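Local coordinates for protein zinc chaperone AztD (Citrobacter koseri, PDB 6CMK) that acts as a periplasmic zinc chaperone, binding zinc ions and handing one of them directly to the solute-binding protein AztC, at residues 44-50 and 61-67; 94-98 and 398-402; 308-314 and 357-362. All blocks are in the same frame, centred on the assembly; numbering follows the deposited sequence.

Overall arrangement
The chain is a beta propeller of eight antiparallel sheets. Interaction 1 comes first along the chain and lies within a single sheet, pairing strands 47-52 and 58-63. Interaction 2 packs strand 88-100 of the next sheet against strand 392-403, the C-terminal strand that pairs with strand 32-42 and so closes the ring. Interaction 3, whose segments fall between those of interaction 2, bridges two consecutive sheets further on. Centres of interactions 1 and 2 are about 22 Å apart, those of 2 and 3 about 16 Å; both 2 and 3 touch the second subunit. Interaction 1 thus builds a blade, while 2 and 3 join blades, and 2 ends at G402, about 8 Å from a zinc ion, where the closing strand approaches zinc site 2.

Interaction 1 (44-50 and 61-67); sequences DKPVVNV and TFNVKGP
T61 and N49 stand side by side on one face of the hairpin made by strands 47-52 and 58-63, and a hydroxyl-to-amide bond joins them. Starting from T61 CB, which lies 3.6 Å from N49 OD1, the side chain forks. Its chi1 of -59° sets OG1 beside the backbone N, from where the hydroxyl donates to N49 OD1 over 2.8 Å, arriving nearly along the C=O axis. The other tip, CG2, presses against V47 CG2 at 3.2 Å, tighter than normal van der Waals contact, and also sits 3.5 Å from N49 OD1. Across the sheet's other face the ring of F62 reaches diagonally along the hairpin, bringing CE2 to 3.6 Å from V50 CG2; F62 and V48 both rest on I92 of strand 88-100, in the next sheet. Between the two faces, V48 and F62 exchange a pair of nearly straight backbone bonds. Past the strand ends the pairing changes character: P46 centres an inverse gamma turn, and its carbonyl takes V64 N at 2.9 Å from 40° above the carbonyl plane. A water donates to the same P46 O and to N63 OD1. The hairpin is thus mixed on its T61 face, where the hydroxyl satisfies the amide oxygen of buried N49 beside a methyl contact, and apolar on its F62 face, which suits that side for packing against the neighbouring sheet.

Interaction 2 (94-98 and 398-402); sequences SGIAF and VGGSG
Strands 96-98 and 398-402 run past each other at 51°, their axes 7.2 Å apart at closest approach, with no hydrogen bond between them: this is packing of one sheet on another. F98 has the largest share, bringing the outer end of its ring, CE1 and CZ, down on a glycine-rich backbone. CZ comes to 3.6 Å from G400 CA, and CE1 to 3.5 Å from S401 O; G399 C and G402 N lie near the ring plane, at its edge. Having no side chain, G400 lets the phenyl come right down to the main chain. Further along, I96 CG2 sits 4.2 Å from G399 CA, and I96 itself also packs on A35 and R37 of strand 32-42. At the far end S94 CB touches V398 CG2 at 3.9 Å. The S94 hydroxyl is turned between the backbone N and the carbonyl carbon (chi1 70°), where it accepts from I96 N at 3.2 Å in an ST turn while also bonding G76 O, so the polar tip is satisfied beside an otherwise apolar contact. The other end of the junction is more polar. S401 OG bonds W348 N of the second subunit, and a MES molecule, probably from the crystallisation liquor, is hydrogen-bonded to S401 N and lies against F98; G402 lies about 6 Å from the side chain of D106, a ligand of high-affinity zinc site 2. Across this interface the two segments meet by dispersion and shape alone, the phenyl packing directly on peptide groups of a strand that leads toward the metal site.

Interaction 3 (308-314 and 357-362); sequences VRAKFAY and VADNKI
R309 reaches D359 and N360 because its chain is bent twice, at chi2 (146°) and again at chi3 (-74°), so the chain, which leaves the backbone neither toward nor away from 357-362, swings its guanidinium across to them. Two nitrogens then grip the type II' turn running from A358 to K361. NH2 donates almost straight to D359 O at 2.8 Å, with each partner in the other's plane, and NH1 reaches N360 OD1 at 2.9 Å by a more bent bond, the amide being turned 74° from the guanidinium. V357 CG1 lies at the edge of the same group, 3.7 Å from NH2, while V308 CB lies over one face, toward its rim. R309 NE is salt-bridged to D306. Deeper in the contact Y314 and I362 approach from opposite directions. I362 CD1 sits over one face of the phenol ring, 3.8 Å from the centroid and not far from the ring normal, a CH-pi contact in which the methyl is displaced toward CZ, 3.5 Å away. V357 CG2 comes obliquely to the same ring, 3.9 Å from CE2. The phenol OH bonds D306 OD2, the oxygen that also serves R309 NE, so one aspartate positions both leading side chains. V308 packs on G346 and D359 on H347, both of the second subunit. Two consecutive propeller sheets are therefore joined by a partly exposed polar layer and a more buried apolar one: D306 probably balances the charge at NE, while NH1 and NH2 donate to two uncharged oxygens of the turn, and beneath them the tyrosine ring fills the seam with aliphatic partners.

Interaction 1 (44-50 and 61-67)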
# COMPACT_ATOMS: atom_id res chain seq x y z
N ASP B 44 -24.44 -24.88 -0.36
CA ASP B 44 -25.65 -25.28 -1.08
C ASP B 44 -26.61 -24.14 -1.32
O ASP B 44 -27.22 -24.07 -2.39
CB ASP B 44 -26.37 -26.38 -0.29
CG ASP B 44 -25.43 -27.43 0.25
OD1 ASP B 44 -24.87 -28.20 -0.55
OD2 ASP B 44 -25.25 -27.48 1.49
N LYS B 45 -26.78 -23.27 -0.36
CA LYS B 45 -27.80 -22.24 -0.53
C LYS B 45 -27.19 -20.99 -1.15
O LYS B 45 -26.02 -20.67 -0.91
CB LYS B 45 -28.43 -21.89 0.81
CG LYS B 45 -29.09 -23.08 1.52
CD LYS B 45 -29.78 -24.02 0.53
CE LYS B 45 -30.84 -24.88 1.22
NZ LYS B 45 -30.45 -25.24 2.61
N PRO B 46 -27.96 -20.27 -1.96
CA PRO B 46 -27.46 -19.03 -2.58
C PRO B 46 -27.45 -17.86 -1.60
O PRO B 46 -28.22 -16.90 -1.70
CB PRO B 46 -28.44 -18.82 -3.74
CG PRO B 46 -29.71 -19.39 -3.23
CD PRO B 46 -29.32 -20.61 -2.44
N VAL B 47 -26.55 -17.93 -0.62
CA VAL B 47 -26.47 -16.93 0.44
C VAL B 47 -25.01 -16.60 0.70
O VAL B 47 -24.14 -17.47 0.65
CB VAL B 47 -27.16 -17.43 1.72
CG1 VAL B 47 -26.56 -18.75 2.17
CG2 VAL B 47 -27.06 -16.41 2.83
N VAL B 48 -24.75 -15.32 0.98
CA VAL B 48 -23.44 -14.87 1.46
C VAL B 48 -23.67 -14.16 2.78
O VAL B 48 -24.45 -13.20 2.85
CB VAL B 48 -22.73 -13.96 0.45
CG1 VAL B 48 -21.42 -13.43 1.03
CG2 VAL B 48 -22.46 -14.70 -0.85
N ASN B 49 -23.04 -14.65 3.84
CA ASN B 49 -23.11 -14.04 5.16
C ASN B 49 -21.90 -13.14 5.39
O ASN B 49 -20.79 -13.43 4.95
CB ASN B 49 -23.19 -15.10 6.25
CG ASN B 49 -24.54 -15.78 6.32
OD1 ASN B 49 -25.55 -15.14 6.63
ND2 ASN B 49 -24.58 -17.07 6.03
N VAL B 50 -22.13 -12.03 6.10
CA VAL B 50 -21.08 -11.09 6.46
C VAL B 50 -21.01 -11.07 7.97
O VAL B 50 -22.04 -10.89 8.64
CB VAL B 50 -21.34 -9.67 5.91
CG1 VAL B 50 -20.10 -8.77 6.14
CG2 VAL B 50 -21.72 -9.72 4.44
N THR B 61 -26.91 -10.70 5.76
CA THR B 61 -27.11 -11.88 4.94
C THR B 61 -27.59 -11.40 3.58
O THR B 61 -28.56 -10.64 3.50
CB THR B 61 -28.12 -12.84 5.57
OG1 THR B 61 -27.66 -13.24 6.86
CG2 THR B 61 -28.31 -14.07 4.70
N PHE B 62 -26.91 -11.82 2.52
CA PHE B 62 -27.28 -11.46 1.17
C PHE B 62 -27.77 -12.69 0.44
O PHE B 62 -27.09 -13.73 0.43
CB PHE B 62 -26.11 -10.84 0.41
CG PHE B 62 -25.63 -9.57 1.00
CD1 PHE B 62 -26.51 -8.52 1.21
CD2 PHE B 62 -24.30 -9.41 1.35
CE1 PHE B 62 -26.07 -7.33 1.76
CE2 PHE B 62 -23.86 -8.23 1.89
CZ PHE B 62 -24.75 -7.19 2.11
N ASN B 63 -28.93 -12.58 -0.18
CA ASN B 63 -29.45 -13.64 -1.02
C ASN B 63 -29.06 -13.35 -2.47
O ASN B 63 -29.31 -12.25 -2.98
CB ASN B 63 -30.97 -13.76 -0.87
CG ASN B 63 -31.38 -14.05 0.56
OD1 ASN B 63 -31.09 -15.12 1.09
ND2 ASN B 63 -32.03 -13.08 1.20
N VAL B 64 -28.42 -14.32 -3.10
CA VAL B 64 -28.03 -14.21 -4.50
C VAL B 64 -28.75 -15.33 -5.24
O VAL B 64 -29.71 -15.90 -4.73
CB VAL B 64 -26.50 -14.24 -4.66
CG1 VAL B 64 -25.87 -13.00 -4.02
CG2 VAL B 64 -25.89 -15.50 -4.05
N LYS B 65 -28.29 -15.64 -6.46
CA LYS B 65 -29.05 -16.56 -7.31
C LYS B 65 -28.59 -18.01 -7.16
O LYS B 65 -29.43 -18.92 -7.21
CB LYS B 65 -28.94 -16.11 -8.77
CG LYS B 65 -29.73 -16.98 -9.75
CD LYS B 65 -29.58 -16.50 -11.20
CE LYS B 65 -30.09 -17.56 -12.18
NZ LYS B 65 -29.77 -17.24 -13.60
N GLY B 66 -27.30 -18.24 -6.99
CA GLY B 66 -26.78 -19.58 -6.80
C GLY B 66 -25.67 -19.60 -5.77
O GLY B 66 -25.18 -18.56 -5.33
N PRO B 67 -25.24 -20.79 -5.35
CA PRO B 67 -24.08 -20.88 -4.45
C PRO B 67 -22.87 -20.23 -5.09
O PRO B 67 -22.64 -20.37 -6.29
CB PRO B 67 -23.89 -22.39 -4.26
CG PRO B 67 -25.18 -23.00 -4.64
CD PRO B 67 -25.78 -22.12 -5.69
O HOH W 1 -30.98 -17.09 -0.83

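Interaction 2 (94-98 and 398-402)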
# COMPACT_ATOMS: atom_id res chain seq x y z
N SER B 94 -17.97 -3.96 0.59
CA SER B 94 -17.62 -4.52 1.88
C SER B 94 -17.96 -3.57 3.02
O SER B 94 -18.20 -4.02 4.15
CB SER B 94 -16.14 -4.83 1.91
OG SER B 94 -15.39 -3.63 1.94
N GLY B 95 -17.97 -2.27 2.75
CA GLY B 95 -18.19 -1.29 3.78
C GLY B 95 -16.94 -0.87 4.52
O GLY B 95 -17.05 -0.14 5.51
N ILE B 96 -15.77 -1.33 4.09
CA ILE B 96 -14.50 -0.91 4.67
C ILE B 96 -13.61 -0.43 3.54
O ILE B 96 -13.34 -1.18 2.60
CB ILE B 96 -13.81 -2.04 5.46
CG1 ILE B 96 -14.70 -2.51 6.61
CG2 ILE B 96 -12.46 -1.54 5.98
CD1 ILE B 96 -14.19 -3.75 7.35
N ALA B 97 -13.15 0.82 3.63
CA ALA B 97 -12.26 1.37 2.63
C ALA B 97 -11.26 2.29 3.32
O ALA B 97 -11.52 2.81 4.41
CB ALA B 97 -13.04 2.12 1.54
N PHE B 98 -10.12 2.48 2.67
CA PHE B 98 -9.03 3.25 3.25
C PHE B 98 -8.57 4.37 2.33
O PHE B 98 -8.79 4.36 1.11
CB PHE B 98 -7.83 2.35 3.56
CG PHE B 98 -8.13 1.30 4.58
CD1 PHE B 98 -8.10 1.60 5.93
CD2 PHE B 98 -8.46 0.01 4.18
CE1 PHE B 98 -8.37 0.62 6.90
CE2 PHE B 98 -8.73 -0.97 5.13
CZ PHE B 98 -8.69 -0.66 6.48
N VAL B 398 -11.60 -8.96 4.67
CA VAL B 398 -11.00 -7.66 4.38
C VAL B 398 -10.90 -6.87 5.68
O VAL B 398 -11.56 -7.18 6.68
CB VAL B 398 -11.81 -6.84 3.34
CG1 VAL B 398 -11.96 -7.61 2.03
CG2 VAL B 398 -13.17 -6.41 3.89
N GLY B 399 -10.08 -5.83 5.66
CA GLY B 399 -10.05 -4.92 6.78
C GLY B 399 -8.65 -4.44 7.09
O GLY B 399 -7.71 -4.67 6.34
N GLY B 400 -8.54 -3.78 8.24
CA GLY B 400 -7.33 -3.10 8.70
C GLY B 400 -7.70 -2.09 9.77
O GLY B 400 -8.68 -2.25 10.48
N SER B 401 -6.91 -1.02 9.86
CA SER B 401 -7.26 0.03 10.82
C SER B 401 -6.86 1.38 10.26
O SER B 401 -6.03 1.49 9.35
CB SER B 401 -6.60 -0.22 12.18
OG SER B 401 -5.22 0.13 12.17
N GLY B 402 -7.49 2.42 10.80
CA GLY B 402 -7.18 3.76 10.35
C GLY B 402 -7.74 4.78 11.31
O GLY B 402 -8.41 4.45 12.29

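Interaction 3 (308-314 and 357-362)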
# COMPACT_ATOMS: atom_id res chain seq x y z
N VAL B 308 -0.79 -10.34 6.71
CA VAL B 308 -0.24 -9.50 7.77
C VAL B 308 1.16 -9.94 8.16
O VAL B 308 2.07 -9.11 8.30
CB VAL B 308 -1.20 -9.51 8.98
CG1 VAL B 308 -0.63 -8.70 10.14
CG2 VAL B 308 -2.57 -8.97 8.59
N ARG B 309 1.36 -11.25 8.37
CA ARG B 309 2.68 -11.81 8.68
C ARG B 309 3.21 -12.44 7.40
O ARG B 309 2.97 -13.61 7.10
CB ARG B 309 2.58 -12.81 9.83
CG ARG B 309 2.13 -12.18 11.14
CD ARG B 309 1.27 -13.14 11.97
NE ARG B 309 -0.05 -13.23 11.36
CZ ARG B 309 -1.06 -12.39 11.62
NH1 ARG B 309 -0.92 -11.43 12.53
NH2 ARG B 309 -2.21 -12.55 10.99
N ALA B 310 3.98 -11.65 6.65
CA ALA B 310 4.38 -12.04 5.30
C ALA B 310 5.23 -13.30 5.25
O ALA B 310 5.33 -13.91 4.18
CB ALA B 310 5.15 -10.90 4.63
N LYS B 311 5.89 -13.69 6.34
CA LYS B 311 6.73 -14.87 6.27
C LYS B 311 5.93 -16.17 6.31
O LYS B 311 6.54 -17.24 6.18
CB LYS B 311 7.75 -14.87 7.41
CG LYS B 311 7.15 -14.95 8.80
CD LYS B 311 8.19 -15.35 9.84
CE LYS B 311 9.39 -14.42 9.86
NZ LYS B 311 10.66 -15.19 9.97
N PHE B 312 4.61 -16.13 6.47
CA PHE B 312 3.83 -17.33 6.72
C PHE B 312 2.72 -17.50 5.68
O PHE B 312 2.18 -16.53 5.14
CB PHE B 312 3.21 -17.30 8.11
CG PHE B 312 4.22 -17.45 9.22
CD1 PHE B 312 4.96 -18.61 9.32
CD2 PHE B 312 4.43 -16.44 10.14
CE1 PHE B 312 5.90 -18.76 10.32
CE2 PHE B 312 5.37 -16.59 11.14
CZ PHE B 312 6.10 -17.75 11.23
N ALA B 313 2.40 -18.77 5.42
CA ALA B 313 1.18 -19.17 4.72
C ALA B 313 0.59 -20.35 5.48
O ALA B 313 1.22 -20.90 6.38
CB ALA B 313 1.44 -19.55 3.26
N TYR B 314 -0.62 -20.74 5.12
CA TYR B 314 -1.29 -21.84 5.80
C TYR B 314 -1.86 -22.84 4.80
O TYR B 314 -2.39 -22.45 3.77
CB TYR B 314 -2.43 -21.33 6.70
CG TYR B 314 -1.93 -20.25 7.60
CD1 TYR B 314 -1.03 -20.53 8.61
CD2 TYR B 314 -2.29 -18.93 7.39
CE1 TYR B 314 -0.53 -19.53 9.40
CE2 TYR B 314 -1.80 -17.93 8.17
CZ TYR B 314 -0.93 -18.23 9.18
OH TYR B 314 -0.42 -17.21 9.96
N VAL B 357 -7.71 -15.20 6.72
CA VAL B 357 -6.92 -14.52 7.74
C VAL B 357 -7.44 -13.09 7.88
O VAL B 357 -7.62 -12.39 6.88
CB VAL B 357 -5.42 -14.49 7.40
CG1 VAL B 357 -4.63 -13.86 8.55
CG2 VAL B 357 -4.90 -15.89 7.11
N ALA B 358 -7.66 -12.66 9.13
CA ALA B 358 -8.04 -11.28 9.42
C ALA B 358 -7.33 -10.84 10.69
O ALA B 358 -7.40 -11.53 11.71
CB ALA B 358 -9.56 -11.13 9.60
N ASP B 359 -6.65 -9.69 10.61
CA ASP B 359 -5.95 -9.09 11.76
C ASP B 359 -4.99 -10.14 12.31
O ASP B 359 -4.12 -10.61 11.56
CB ASP B 359 -6.99 -8.56 12.75
CG ASP B 359 -6.43 -7.50 13.68
OD1 ASP B 359 -5.38 -6.91 13.34
OD2 ASP B 359 -7.04 -7.26 14.74
N ASN B 360 -5.09 -10.53 13.57
CA ASN B 360 -4.17 -11.49 14.16
C ASN B 360 -4.84 -12.84 14.39
O ASN B 360 -4.48 -13.58 15.30
CB ASN B 360 -3.60 -10.93 15.45
CG ASN B 360 -2.82 -9.65 15.22
OD1 ASN B 360 -2.24 -9.44 14.15
ND2 ASN B 360 -2.80 -8.78 16.23
N LYS B 361 -5.83 -13.17 13.55
CA LYS B 361 -6.61 -14.38 13.70
C LYS B 361 -6.69 -15.13 12.37
O LYS B 361 -6.68 -14.54 11.29
CB LYS B 361 -8.03 -14.07 14.19
CG LYS B 361 -8.08 -13.56 15.61
CD LYS B 361 -9.46 -13.05 15.95
CE LYS B 361 -9.64 -12.88 17.45
NZ LYS B 361 -11.06 -12.65 17.82
N ILE B 362 -6.79 -16.45 12.50
CA ILE B 362 -7.00 -17.35 11.38
C ILE B 362 -8.38 -17.98 11.53
O ILE B 362 -8.78 -18.35 12.64
CB ILE B 362 -5.91 -18.44 11.33
CG1 ILE B 362 -4.51 -17.81 11.27
CG2 ILE B 362 -6.13 -19.34 10.11
CD1 ILE B 362 -3.41 -18.81 11.54